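PDB 6BS9: stage III sporulation protein AB from Bacillus subtilis, which is essential for sporulation in this bacterium and is probably part of the secretion-like apparatus that works between mother cell and forespore. Local coordinates for residues 7-12 against 77-82; 47-52 against 70-75; 23-28 against 103-108; 33-38 against 51-56. All blocks are in the same frame, centred on the assembly; numbering follows the deposited sequence.

Interaction 1: residues 7-12 against 77-82; sequences PRQIRQ and DTLSLK
Q9 is the first residue of 7-12 to touch 77-82. The contact docks the loop between helix 64-75 and helix 83-95 onto the long N-terminal helix 2-26 of an all-helical fold. The Q9 side chain crosses to the loop with CG anti to its own carbonyl carbon (chi1 -73°), and from there it runs on extended. OE1 bonds the loop backbone directly, and NE2 reaches it through a water. OE1 accepts the N-H of S80, with 2.8 Å between Q9 OE1 and S80 N. The bond is nearly straight, at 165°, but the donor is tilted 25° from the carbonyl plane. The same oxygen rests on L79, with Q9 OE1 3.6 Å from L79 CB. NE2 donates to a water 3.2 Å from Q9 NE2. That water in turn donates to T78 O and makes a short contact with the hydroxyl of S80. The amide is thus held at its oxygen directly and at its nitrogen through water, which probably sets which way round it lies. P45 and V46 also touch the Q9 side chain.

I10 adds the apolar half of the contact. Its side chain and that of L81 cross obliquely. L81 CD2 also leans on the base of Q9, with 4.0 Å between L81 CD2 and Q9 CB. L13, one turn further along helix 2-26, and W76 also border L81. Just beyond, the K82 N-H bonds to E85 OE2 at the start of helix 83-95. The apolar touch itself is made by I10 CG1 and L81 CD2, 3.8 Å apart.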
loop_
_atom_site.group_PDB
_atom_site.type_symbol
_atom_site.label_atom_id
_atom_site.label_comp_id
_atom_site.label_asym_id
_atom_site.label_seq_id
_atom_site.Cartn_x
_atom_site.Cartn_y
_atom_site.Cartn_z
ATOM N N PRO A 7 -13.094 1.130 4.729
ATOM C CA PRO A 7 -12.998 2.191 3.730
ATOM C C PRO A 7 -11.980 3.243 4.036
ATOM O O PRO A 7 -11.291 3.693 3.118
ATOM C CB PRO A 7 -14.408 2.847 3.758
ATOM C CG PRO A 7 -15.262 1.864 4.462
ATOM C CD PRO A 7 -14.397 1.155 5.414
ATOM N N ARG A 8 -11.909 3.647 5.316
ATOM C CA ARG A 8 -10.950 4.621 5.772
ATOM C C ARG A 8 -9.501 4.120 5.537
ATOM O O ARG A 8 -8.631 4.902 5.120
ATOM C CB ARG A 8 -11.226 4.987 7.229
ATOM C CG ARG A 8 -10.326 6.069 7.852
ATOM C CD ARG A 8 -10.618 6.374 9.372
ATOM N NE ARG A 8 -10.344 7.777 9.730
ATOM C CZ ARG A 8 -9.225 8.269 10.301
ATOM N NH1 ARG A 8 -9.158 9.586 10.542
ATOM N NH2 ARG A 8 -8.178 7.496 10.640
ATOM N N GLN A 9 -9.248 2.847 5.769
ATOM C CA GLN A 9 -7.903 2.343 5.625
ATOM C C GLN A 9 -7.540 2.182 4.141
ATOM O O GLN A 9 -6.402 2.468 3.737
ATOM C CB GLN A 9 -7.717 1.044 6.407
ATOM C CG GLN A 9 -7.659 1.249 7.926
ATOM C CD GLN A 9 -7.401 -0.042 8.735
ATOM O OE1 GLN A 9 -7.126 -1.131 8.199
ATOM N NE2 GLN A 9 -7.542 0.095 10.043
ATOM N N ILE A 10 -8.531 1.838 3.312
ATOM C CA ILE A 10 -8.294 1.801 1.869
ATOM C C ILE A 10 -7.975 3.173 1.350
ATOM O O ILE A 10 -7.063 3.363 0.589
ATOM C CB ILE A 10 -9.509 1.198 1.148
ATOM C CG1 ILE A 10 -9.615 -0.270 1.561
ATOM C CG2 ILE A 10 -9.322 1.268 -0.355
ATOM C CD1 ILE A 10 -10.940 -0.881 1.195
ATOM N N ARG A 11 -8.670 4.165 1.853
ATOM C CA ARG A 11 -8.461 5.535 1.415
ATOM C C ARG A 11 -7.063 5.994 1.718
ATOM O O ARG A 11 -6.397 6.613 0.878
ATOM C CB ARG A 11 -9.503 6.440 2.089
ATOM C CG ARG A 11 -9.648 7.804 1.505
ATOM C CD ARG A 11 -10.803 8.526 2.181
ATOM N NE ARG A 11 -10.600 8.691 3.619
ATOM C CZ ARG A 11 -11.549 8.322 4.473
ATOM N NH1 ARG A 11 -11.323 8.500 5.749
ATOM N NH2 ARG A 11 -12.737 7.774 4.032
ATOM N N GLN A 12 -6.621 5.695 2.933
ATOM C CA GLN A 12 -5.226 5.962 3.354
ATOM C C GLN A 12 -4.189 5.252 2.496
ATOM O O GLN A 12 -3.168 5.833 2.182
ATOM C CB GLN A 12 -5.027 5.474 4.813
ATOM C CG GLN A 12 -5.694 6.345 5.869
ATOM C CD GLN A 12 -5.610 5.710 7.249
ATOM O OE1 GLN A 12 -5.653 4.500 7.428
ATOM N NE2 GLN A 12 -5.463 6.539 8.227
ATOM N N ASP A 77 -2.455 -8.559 10.150
ATOM C CA ASP A 77 -3.496 -8.798 11.154
ATOM C C ASP A 77 -3.887 -7.552 11.934
ATOM O O ASP A 77 -4.909 -7.536 12.568
ATOM C CB ASP A 77 -3.059 -9.905 12.133
ATOM C CG ASP A 77 -3.062 -11.293 11.483
ATOM O OD1 ASP A 77 -3.811 -11.555 10.504
ATOM O OD2 ASP A 77 -2.309 -12.158 11.970
ATOM N N THR A 78 -3.079 -6.486 11.900
ATOM C CA THR A 78 -3.485 -5.252 12.559
ATOM C C THR A 78 -4.507 -4.433 11.749
ATOM O O THR A 78 -5.124 -3.474 12.257
ATOM C CB THR A 78 -2.246 -4.409 12.919
ATOM O OG1 THR A 78 -1.520 -4.070 11.740
ATOM C CG2 THR A 78 -1.299 -5.210 13.848
ATOM N N LEU A 79 -4.632 -4.754 10.472
ATOM C CA LEU A 79 -5.443 -3.952 9.579
ATOM C C LEU A 79 -6.848 -4.493 9.621
ATOM O O LEU A 79 -7.081 -5.562 10.182
ATOM C CB LEU A 79 -4.860 -3.992 8.168
ATOM C CG LEU A 79 -3.376 -3.632 8.044
ATOM C CD1 LEU A 79 -3.002 -3.613 6.580
ATOM C CD2 LEU A 79 -3.005 -2.277 8.688
ATOM N N SER A 80 -7.769 -3.729 9.050
ATOM C CA SER A 80 -9.212 -4.050 9.008
ATOM C C SER A 80 -9.668 -4.258 7.551
ATOM O O SER A 80 -10.704 -3.795 7.146
ATOM C CB SER A 80 -10.014 -2.946 9.692
ATOM O OG SER A 80 -9.628 -2.873 11.055
ATOM N N LEU A 81 -8.895 -5.033 6.805
ATOM C CA LEU A 81 -9.144 -5.258 5.403
ATOM C C LEU A 81 -9.548 -6.717 5.112
ATOM O O LEU A 81 -9.256 -7.591 5.874
ATOM C CB LEU A 81 -7.866 -4.870 4.643
ATOM C CG LEU A 81 -7.354 -3.422 4.827
ATOM C CD1 LEU A 81 -6.070 -3.179 4.081
ATOM C CD2 LEU A 81 -8.418 -2.394 4.428
ATOM N N LYS A 82 -10.128 -6.939 3.954
ATOM C CA LYS A 82 -10.468 -8.268 3.441
ATOM C C LYS A 82 -9.378 -8.822 2.537
ATOM O O LYS A 82 -8.439 -8.121 2.149
ATOM C CB LYS A 82 -11.820 -8.225 2.721
ATOM C CG LYS A 82 -12.935 -7.698 3.628
ATOM C CD LYS A 82 -14.272 -7.652 2.947
ATOM C CE LYS A 82 -15.196 -8.788 3.331
ATOM N NZ LYS A 82 -15.823 -8.526 4.668
HETATM O O HOH W 1 -7.430 -2.282 12.109
#

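Interaction 2: residues 47-52 against 70-75; sequences STLFSA and QSLKKV
L49 meets L72 through CD1, while its CG lies over one face of the F50 ring, 4.2 Å above the plane and nearer the ring's margin than its middle. The nearest partner of CD1 is backbone, with L49 CD1 3.8 Å from L72 N, and the V75 CG2 methyl is close by. The F50 ring itself turns from this contact and packs among A16, L17 and L20 of helix 2-26. The two segments belong to a helical hairpin, helix 46-58 followed by helix 64-75, and run antiparallel at 142° with axes 8.8 Å apart. Small residues bring the backbones close. A52 CB meets S71 CB at 3.9 Å, and the S71 hydroxyl stays on its own helix, bonded to A67 O.

V75 closes the other end. Its CG1 stands anti to the carbonyl carbon (chi1 -52°) and faces T48 CG2 at 3.8 Å. The two side chains pass each other running opposite ways. The T48 hydroxyl bonds to Q44. This leaves V75 CG2 between the backbone N and the carbonyl carbon, 3.9 Å from L49 CB. An alanine at V75 would probably open a gap beside T48 CG2 and L49 CB. K74 CD passes 4.4 Å from A52 CB.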
loop_
_atom_site.group_PDB
_atom_site.type_symbol
_atom_site.label_atom_id
_atom_site.label_comp_id
_atom_site.label_asym_id
_atom_site.label_seq_id
_atom_site.Cartn_x
_atom_site.Cartn_y
_atom_site.Cartn_z
ATOM N N SER A 47 -0.010 3.298 8.997
ATOM C CA SER A 47 1.348 3.847 9.171
ATOM C C SER A 47 2.458 2.815 9.341
ATOM O O SER A 47 3.502 2.905 8.689
ATOM C CB SER A 47 1.391 4.746 10.407
ATOM O OG SER A 47 2.653 5.307 10.562
ATOM N N THR A 48 2.187 1.776 10.114
ATOM C CA THR A 48 3.172 0.719 10.372
ATOM C C THR A 48 3.565 -0.123 9.150
ATOM O O THR A 48 4.712 -0.568 9.004
ATOM C CB THR A 48 2.685 -0.200 11.499
ATOM O OG1 THR A 48 2.456 0.618 12.650
ATOM C CG2 THR A 48 3.796 -1.189 11.872
ATOM N N LEU A 49 2.662 -0.242 8.186
ATOM C CA LEU A 49 3.042 -0.864 6.928
ATOM C C LEU A 49 4.226 -0.101 6.312
ATOM O O LEU A 49 5.139 -0.719 5.790
ATOM C CB LEU A 49 1.840 -0.923 5.974
ATOM C CG LEU A 49 2.085 -1.413 4.533
ATOM C CD1 LEU A 49 2.674 -2.800 4.437
ATOM C CD2 LEU A 49 0.765 -1.414 3.797
ATOM N N PHE A 50 4.167 1.239 6.356
ATOM C CA PHE A 50 5.116 2.081 5.666
ATOM C C PHE A 50 6.409 2.256 6.434
ATOM O O PHE A 50 7.481 2.289 5.802
ATOM C CB PHE A 50 4.482 3.434 5.225
ATOM C CG PHE A 50 3.448 3.227 4.176
ATOM C CD1 PHE A 50 3.826 3.017 2.861
ATOM C CD2 PHE A 50 2.127 2.953 4.563
ATOM C CE1 PHE A 50 2.914 2.650 1.930
ATOM C CE2 PHE A 50 1.185 2.642 3.614
ATOM C CZ PHE A 50 1.579 2.479 2.289
ATOM N N SER A 51 6.332 2.282 7.751
ATOM C CA SER A 51 7.579 2.281 8.553
ATOM C C SER A 51 8.287 0.926 8.512
ATOM O O SER A 51 9.503 0.891 8.376
ATOM C CB SER A 51 7.359 2.758 10.045
ATOM O OG SER A 51 6.381 2.027 10.672
ATOM N N ALA A 52 7.532 -0.161 8.583
ATOM C CA ALA A 52 8.132 -1.490 8.363
ATOM C C ALA A 52 8.795 -1.653 6.999
ATOM O O ALA A 52 9.871 -2.221 6.926
ATOM C CB ALA A 52 7.097 -2.551 8.531
ATOM N N GLN A 70 7.171 -8.878 2.897
ATOM C CA GLN A 70 7.487 -9.124 4.304
ATOM C C GLN A 70 6.760 -8.126 5.216
ATOM O O GLN A 70 6.189 -8.503 6.205
ATOM C CB GLN A 70 9.006 -9.074 4.506
ATOM C CG GLN A 70 9.578 -10.184 5.375
ATOM C CD GLN A 70 11.114 -10.192 5.432
ATOM O OE1 GLN A 70 11.710 -10.082 6.523
ATOM N NE2 GLN A 70 11.773 -10.325 4.254
ATOM N N SER A 71 6.744 -6.849 4.849
ATOM C CA SER A 71 6.095 -5.860 5.676
ATOM C C SER A 71 4.609 -6.043 5.697
ATOM O O SER A 71 3.949 -5.941 6.726
ATOM C CB SER A 71 6.437 -4.446 5.191
ATOM O OG SER A 71 7.824 -4.289 4.979
ATOM N N LEU A 72 4.092 -6.375 4.555
ATOM C CA LEU A 72 2.684 -6.665 4.460
ATOM C C LEU A 72 2.197 -7.808 5.394
ATOM O O LEU A 72 1.148 -7.685 6.058
ATOM C CB LEU A 72 2.347 -6.940 2.986
ATOM C CG LEU A 72 0.900 -7.227 2.628
ATOM C CD1 LEU A 72 0.028 -6.012 2.953
ATOM C CD2 LEU A 72 0.832 -7.607 1.144
ATOM N N LYS A 73 2.910 -8.923 5.390
ATOM C CA LYS A 73 2.562 -10.095 6.235
ATOM C C LYS A 73 2.684 -9.771 7.702
ATOM O O LYS A 73 1.873 -10.176 8.538
ATOM C CB LYS A 73 3.439 -11.311 5.891
ATOM C CG LYS A 73 3.157 -11.899 4.489
ATOM C CD LYS A 73 3.682 -13.326 4.286
ATOM C CE LYS A 73 4.947 -13.509 3.427
ATOM N NZ LYS A 73 4.729 -14.161 2.095
ATOM N N LYS A 74 3.732 -9.038 8.010
ATOM C CA LYS A 74 4.000 -8.643 9.371
ATOM C C LYS A 74 2.845 -7.798 9.908
ATOM O O LYS A 74 2.460 -7.959 11.059
ATOM C CB LYS A 74 5.358 -7.913 9.376
ATOM C CG LYS A 74 6.032 -7.595 10.699
ATOM C CD LYS A 74 7.144 -6.527 10.465
ATOM C CE LYS A 74 7.616 -5.825 11.780
ATOM N NZ LYS A 74 7.872 -6.696 12.980
ATOM N N VAL A 75 2.281 -6.879 9.121
ATOM C CA VAL A 75 1.281 -5.958 9.682
ATOM C C VAL A 75 -0.131 -6.415 9.438
ATOM O O VAL A 75 -1.066 -5.883 10.049
ATOM C CB VAL A 75 1.449 -4.483 9.197
ATOM C CG1 VAL A 75 2.881 -3.975 9.411
ATOM C CG2 VAL A 75 1.021 -4.325 7.742
#

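Interaction 3: residues 23-28 against 103-108; sequences EIMYGH and SQQKHI
M25 drives its side chain from the end of helix 2-26 into the surface of helix 103-108. From CB, CG leaves anti to the carbonyl carbon (chi1 -65°) and crosses the aliphatic part of Q105 at a slant, with M25 CG 3.8 Å from Q105 CG. The chain then bends at chi2 (-56°), which puts the sulphur over the same residue: M25 SD is 3.7 Å from Q105 CG. A further bend carries the methyl group into a corner formed by three residues. There M25 CE lies 3.1 Å from Q104 OE1, a tight touch. It also meets the chain of Q104, with M25 CE 3.5 Å from Q104 CG. On the I108 side, M25 CE is 3.8 Å from I108 CD1. An alanine at M25 would probably leave a gap in front of Q105 CG and I108 CD1, and would take from Q104 OE1 its closest neighbour across the contact.

I24 borders the same corner. Its side chain crosses that of Q104 at about a right angle, with I24 CG2 3.5 Å from Q104 OE1. The other end of the Q104 amide is held separately, because NE2 bonds to T95 O. Methyl and methylene groups thus pack on two glutamines and one isoleucine, and no hydrogen bond spans the two segments.

The contact lies near the C-terminal end of helix 2-26 and the start of helix 101-128. F92 and T95 of helix 83-95 pack against I108. L31 at the start of helix 31-41 and L96 after helix 83-95 border I24, so the corner lies where the ends of several helices come together.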
loop_
_atom_site.group_PDB
_atom_site.type_symbol
_atom_site.label_atom_id
_atom_site.label_comp_id
_atom_site.label_asym_id
_atom_site.label_seq_id
_atom_site.Cartn_x
_atom_site.Cartn_y
_atom_site.Cartn_z
ATOM N N GLU A 23 7.199 8.758 -6.482
ATOM C CA GLU A 23 8.649 8.740 -6.133
ATOM C C GLU A 23 9.394 7.672 -6.896
ATOM O O GLU A 23 10.521 7.872 -7.323
ATOM C CB GLU A 23 8.860 8.488 -4.646
ATOM C CG GLU A 23 8.272 9.568 -3.741
ATOM C CD GLU A 23 9.051 10.892 -3.761
ATOM O OE1 GLU A 23 8.542 11.922 -3.288
ATOM O OE2 GLU A 23 10.134 10.981 -4.333
ATOM N N ILE A 24 8.743 6.540 -7.091
ATOM C CA ILE A 24 9.309 5.501 -7.934
ATOM C C ILE A 24 9.505 6.045 -9.347
ATOM O O ILE A 24 10.566 5.914 -9.912
ATOM C CB ILE A 24 8.378 4.280 -7.938
ATOM C CG1 ILE A 24 8.431 3.642 -6.568
ATOM C CG2 ILE A 24 8.798 3.276 -9.013
ATOM C CD1 ILE A 24 7.304 2.690 -6.268
ATOM N N MET A 25 8.477 6.678 -9.889
ATOM C CA MET A 25 8.467 7.118 -11.299
ATOM C C MET A 25 9.418 8.280 -11.583
ATOM O O MET A 25 10.168 8.246 -12.545
ATOM C CB MET A 25 7.009 7.269 -11.816
ATOM C CG MET A 25 6.242 5.917 -11.852
ATOM S SD MET A 25 7.126 4.648 -12.848
ATOM C CE MET A 25 6.836 3.050 -12.034
ATOM N N TYR A 26 9.445 9.275 -10.724
ATOM C CA TYR A 26 10.151 10.504 -11.068
ATOM C C TYR A 26 10.784 11.175 -9.905
ATOM O O TYR A 26 11.371 12.212 -10.078
ATOM C CB TYR A 26 9.267 11.505 -11.946
ATOM C CG TYR A 26 7.824 11.806 -11.519
ATOM C CD1 TYR A 26 7.540 12.791 -10.579
ATOM C CD2 TYR A 26 6.729 11.090 -12.105
ATOM C CE1 TYR A 26 6.236 13.057 -10.209
ATOM C CE2 TYR A 26 5.423 11.334 -11.732
ATOM C CZ TYR A 26 5.179 12.327 -10.786
ATOM O OH TYR A 26 3.909 12.579 -10.325
ATOM N N GLY A 27 10.661 10.573 -8.735
ATOM C CA GLY A 27 11.353 10.960 -7.558
ATOM C C GLY A 27 12.830 10.829 -7.508
ATOM O O GLY A 27 13.452 9.990 -8.132
ATOM N N HIS A 28 13.372 11.730 -6.746
ATOM C CA HIS A 28 14.763 11.715 -6.419
ATOM C C HIS A 28 14.937 11.317 -4.958
ATOM O O HIS A 28 15.987 11.362 -4.402
ATOM C CB HIS A 28 15.270 13.099 -6.802
ATOM C CG HIS A 28 15.182 13.352 -8.281
ATOM N ND1 HIS A 28 14.075 13.926 -8.883
ATOM C CD2 HIS A 28 16.025 13.017 -9.288
ATOM C CE1 HIS A 28 14.255 13.956 -10.195
ATOM N NE2 HIS A 28 15.430 13.411 -10.465
ATOM N N SER A 103 5.316 -0.665 -18.138
ATOM C CA SER A 103 4.539 -1.753 -17.600
ATOM C C SER A 103 4.432 -1.662 -16.071
ATOM O O SER A 103 3.347 -1.772 -15.515
ATOM C CB SER A 103 5.160 -3.082 -18.031
ATOM O OG SER A 103 4.289 -4.128 -17.757
ATOM N N GLN A 104 5.530 -1.342 -15.412
ATOM C CA GLN A 104 5.504 -1.146 -13.966
ATOM C C GLN A 104 4.520 -0.037 -13.578
ATOM O O GLN A 104 3.658 -0.194 -12.697
ATOM C CB GLN A 104 6.896 -0.820 -13.392
ATOM C CG GLN A 104 6.849 -0.464 -11.904
ATOM C CD GLN A 104 8.232 -0.273 -11.253
ATOM O OE1 GLN A 104 8.907 0.753 -11.492
ATOM N NE2 GLN A 104 8.609 -1.190 -10.401
ATOM N N GLN A 105 4.665 1.078 -14.253
ATOM C CA GLN A 105 3.809 2.224 -14.006
ATOM C C GLN A 105 2.323 1.871 -14.146
ATOM O O GLN A 105 1.516 2.225 -13.289
ATOM C CB GLN A 105 4.202 3.345 -14.979
ATOM C CG GLN A 105 3.823 4.715 -14.508
ATOM C CD GLN A 105 2.651 5.288 -15.243
ATOM O OE1 GLN A 105 2.800 5.839 -16.344
ATOM N NE2 GLN A 105 1.474 5.244 -14.613
ATOM N N LYS A 106 1.971 1.173 -15.232
ATOM C CA LYS A 106 0.602 0.798 -15.489
ATOM C C LYS A 106 0.121 -0.219 -14.474
ATOM O O LYS A 106 -1.043 -0.150 -14.066
ATOM C CB LYS A 106 0.397 0.336 -16.962
ATOM C CG LYS A 106 0.767 1.409 -17.964
ATOM C CD LYS A 106 -0.094 2.682 -17.776
ATOM C CE LYS A 106 0.306 3.779 -18.761
ATOM N NZ LYS A 106 -0.536 4.977 -18.538
ATOM N N HIS A 107 1.000 -1.113 -14.018
ATOM C CA HIS A 107 0.574 -2.069 -12.975
ATOM C C HIS A 107 0.398 -1.388 -11.602
ATOM O O HIS A 107 -0.490 -1.779 -10.834
ATOM C CB HIS A 107 1.481 -3.313 -12.927
ATOM C CG HIS A 107 1.190 -4.309 -14.008
ATOM N ND1 HIS A 107 0.289 -5.339 -13.839
ATOM C CD2 HIS A 107 1.542 -4.348 -15.306
ATOM C CE1 HIS A 107 0.128 -5.998 -14.978
ATOM N NE2 HIS A 107 0.891 -5.422 -15.883
ATOM N N ILE A 108 1.160 -0.325 -11.337
ATOM C CA ILE A 108 0.925 0.469 -10.124
ATOM C C ILE A 108 -0.386 1.177 -10.209
ATOM O O ILE A 108 -1.184 1.147 -9.248
ATOM C CB ILE A 108 2.015 1.491 -9.830
ATOM C CG1 ILE A 108 3.325 0.753 -9.550
ATOM C CG2 ILE A 108 1.603 2.342 -8.627
ATOM C CD1 ILE A 108 4.565 1.612 -9.334
#

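Interaction 4: residues 33-38 against 51-56; sequences TASQQI and SAFSDQ
Q36 and S54 make the one hydrogen bond across the two segments, and it is weak. The amide N-H of Q36 points at the serine hydroxyl, with Q36 NE2 3.4 Å from S54 OG and an angle of 158°. Q36 reaches it by bending at chi2 (58°), which swings CD out of the extended line. S54 OG has a stronger partner in H32 O on the opposing helix, so the hydroxyl is held mainly by H32 O, with the Q36 amide a weak second partner. S35 OG is likewise satisfied by a backbone carbonyl, F50 O, on the facing helix. Each of the two serines thus sends its hydroxyl to a main-chain oxygen of the other helix.

The rest is van der Waals packing. S35 OG sits at the edge of the F53 ring, near its plane, with S35 OG 3.4 Å from F53 CD2. The carbon beside it follows, S35 CB being 3.9 Å from F53 CD2. F53 also meets W68 edge to face, which ties the ring to helix 64-75. Between the helices S35 CB and S54 CB stand 4.1 Å apart. Q36 CB lies against the S54 hydroxyl, 3.5 Å from S54 OG. The Q36 amide also lies by the backbone of S51, Q36 NE2 being 3.9 Å from S51 CA.

With serines at the centre, the backbones come near: the axes approach to 7.9 Å. The helices run antiparallel at 155°. This is the close packing of a helical hairpin, helix 31-41 and helix 46-58 joined by a short loop.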
loop_
_atom_site.group_PDB
_atom_site.type_symbol
_atom_site.label_atom_id
_atom_site.label_comp_id
_atom_site.label_asym_id
_atom_site.label_seq_id
_atom_site.Cartn_x
_atom_site.Cartn_y
_atom_site.Cartn_z
ATOM N N THR A 33 13.332 6.495 2.354
ATOM C CA THR A 33 12.993 7.788 2.885
ATOM C C THR A 33 11.542 8.183 2.530
ATOM O O THR A 33 10.802 8.649 3.363
ATOM C CB THR A 33 13.987 8.806 2.362
ATOM O OG1 THR A 33 15.324 8.361 2.701
ATOM C CG2 THR A 33 13.750 10.195 2.939
ATOM N N ALA A 34 11.108 7.976 1.298
ATOM C CA ALA A 34 9.742 8.306 0.905
ATOM C C ALA A 34 8.735 7.548 1.798
ATOM O O ALA A 34 7.767 8.104 2.313
ATOM C CB ALA A 34 9.528 7.942 -0.535
ATOM N N SER A 35 8.985 6.273 2.025
ATOM C CA SER A 35 8.074 5.467 2.811
ATOM C C SER A 35 8.072 5.947 4.276
ATOM O O SER A 35 7.004 5.980 4.932
ATOM C CB SER A 35 8.487 3.986 2.735
ATOM O OG SER A 35 7.467 3.168 3.214
ATOM N N GLN A 36 9.234 6.299 4.794
ATOM C CA GLN A 36 9.298 6.772 6.170
ATOM C C GLN A 36 8.539 8.105 6.293
ATOM O O GLN A 36 7.818 8.299 7.266
ATOM C CB GLN A 36 10.754 6.914 6.668
ATOM C CG GLN A 36 10.892 7.190 8.220
ATOM C CD GLN A 36 10.252 6.092 9.171
ATOM O OE1 GLN A 36 9.460 6.422 10.051
ATOM N NE2 GLN A 36 10.589 4.795 8.972
ATOM N N GLN A 37 8.653 8.996 5.302
ATOM C CA GLN A 37 7.937 10.284 5.332
ATOM C C GLN A 37 6.424 10.092 5.339
ATOM O O GLN A 37 5.700 10.768 6.059
ATOM C CB GLN A 37 8.288 11.176 4.131
ATOM C CG GLN A 37 9.709 11.707 4.053
ATOM C CD GLN A 37 10.031 12.336 2.669
ATOM O OE1 GLN A 37 9.314 12.168 1.636
ATOM N NE2 GLN A 37 11.106 13.065 2.647
ATOM N N ILE A 38 5.962 9.099 4.614
ATOM C CA ILE A 38 4.565 8.753 4.658
ATOM C C ILE A 38 4.194 8.167 5.969
ATOM O O ILE A 38 3.167 8.553 6.556
ATOM C CB ILE A 38 4.202 7.792 3.494
ATOM C CG1 ILE A 38 4.281 8.583 2.205
ATOM C CG2 ILE A 38 2.813 7.210 3.633
ATOM C CD1 ILE A 38 4.616 7.717 1.008
ATOM N N SER A 51 6.332 2.282 7.751
ATOM C CA SER A 51 7.579 2.281 8.553
ATOM C C SER A 51 8.287 0.926 8.512
ATOM O O SER A 51 9.503 0.891 8.376
ATOM C CB SER A 51 7.359 2.758 10.045
ATOM O OG SER A 51 6.381 2.027 10.672
ATOM N N ALA A 52 7.532 -0.161 8.583
ATOM C CA ALA A 52 8.132 -1.490 8.363
ATOM C C ALA A 52 8.795 -1.653 6.999
ATOM O O ALA A 52 9.871 -2.221 6.926
ATOM C CB ALA A 52 7.097 -2.551 8.531
ATOM N N PHE A 53 8.161 -1.137 5.944
ATOM C CA PHE A 53 8.705 -1.201 4.601
ATOM C C PHE A 53 10.016 -0.418 4.533
ATOM O O PHE A 53 11.015 -0.926 4.018
ATOM C CB PHE A 53 7.688 -0.608 3.621
ATOM C CG PHE A 53 8.095 -0.657 2.166
ATOM C CD1 PHE A 53 8.674 -1.770 1.611
ATOM C CD2 PHE A 53 7.837 0.398 1.330
ATOM C CE1 PHE A 53 8.986 -1.842 0.238
ATOM C CE2 PHE A 53 8.129 0.343 -0.068
ATOM C CZ PHE A 53 8.723 -0.782 -0.612
ATOM N N SER A 54 10.013 0.769 5.123
ATOM C CA SER A 54 11.214 1.615 5.206
ATOM C C SER A 54 12.360 0.938 5.921
ATOM O O SER A 54 13.455 0.854 5.426
ATOM C CB SER A 54 10.871 2.923 5.931
ATOM O OG SER A 54 12.007 3.727 6.074
ATOM N N ASP A 55 12.091 0.370 7.090
ATOM C CA ASP A 55 13.111 -0.418 7.769
ATOM C C ASP A 55 13.671 -1.545 6.878
ATOM O O ASP A 55 14.839 -1.799 6.875
ATOM C CB ASP A 55 12.523 -1.058 9.047
ATOM C CG ASP A 55 12.184 -0.049 10.095
ATOM O OD1 ASP A 55 12.686 1.113 10.018
ATOM O OD2 ASP A 55 11.388 -0.404 11.011
ATOM N N GLN A 56 12.805 -2.283 6.207
ATOM C CA GLN A 56 13.230 -3.505 5.509
ATOM C C GLN A 56 14.101 -3.106 4.376
ATOM O O GLN A 56 15.087 -3.735 4.136
ATOM C CB GLN A 56 12.030 -4.331 4.983
ATOM C CG GLN A 56 11.438 -5.402 5.893
ATOM C CD GLN A 56 12.494 -6.179 6.627
ATOM O OE1 GLN A 56 12.741 -5.932 7.803
ATOM N NE2 GLN A 56 13.135 -7.102 5.938
#

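How the interactions relate
The four contacts tie together one all-helical domain, a piece of the longer protein. Helix 2-26 carries interactions 1 and 3 near its two ends, their centres 23 Å apart and on opposite sides of the chain's centre. Interactions 4 and 2 share helix 46-58, through S51 and A52. They touch, with centres 9 Å apart. The second segment of interaction 1 adjoins that of interaction 2, and interactions 1 and 3 alternate along the chain. E23 of interaction 3 touches A34 of interaction 4. Two hairpins sharing helix 46-58 thus pack side by side, while interactions 1 and 3 join helix 2-26 to the 76-82 loop and to helix 101-128.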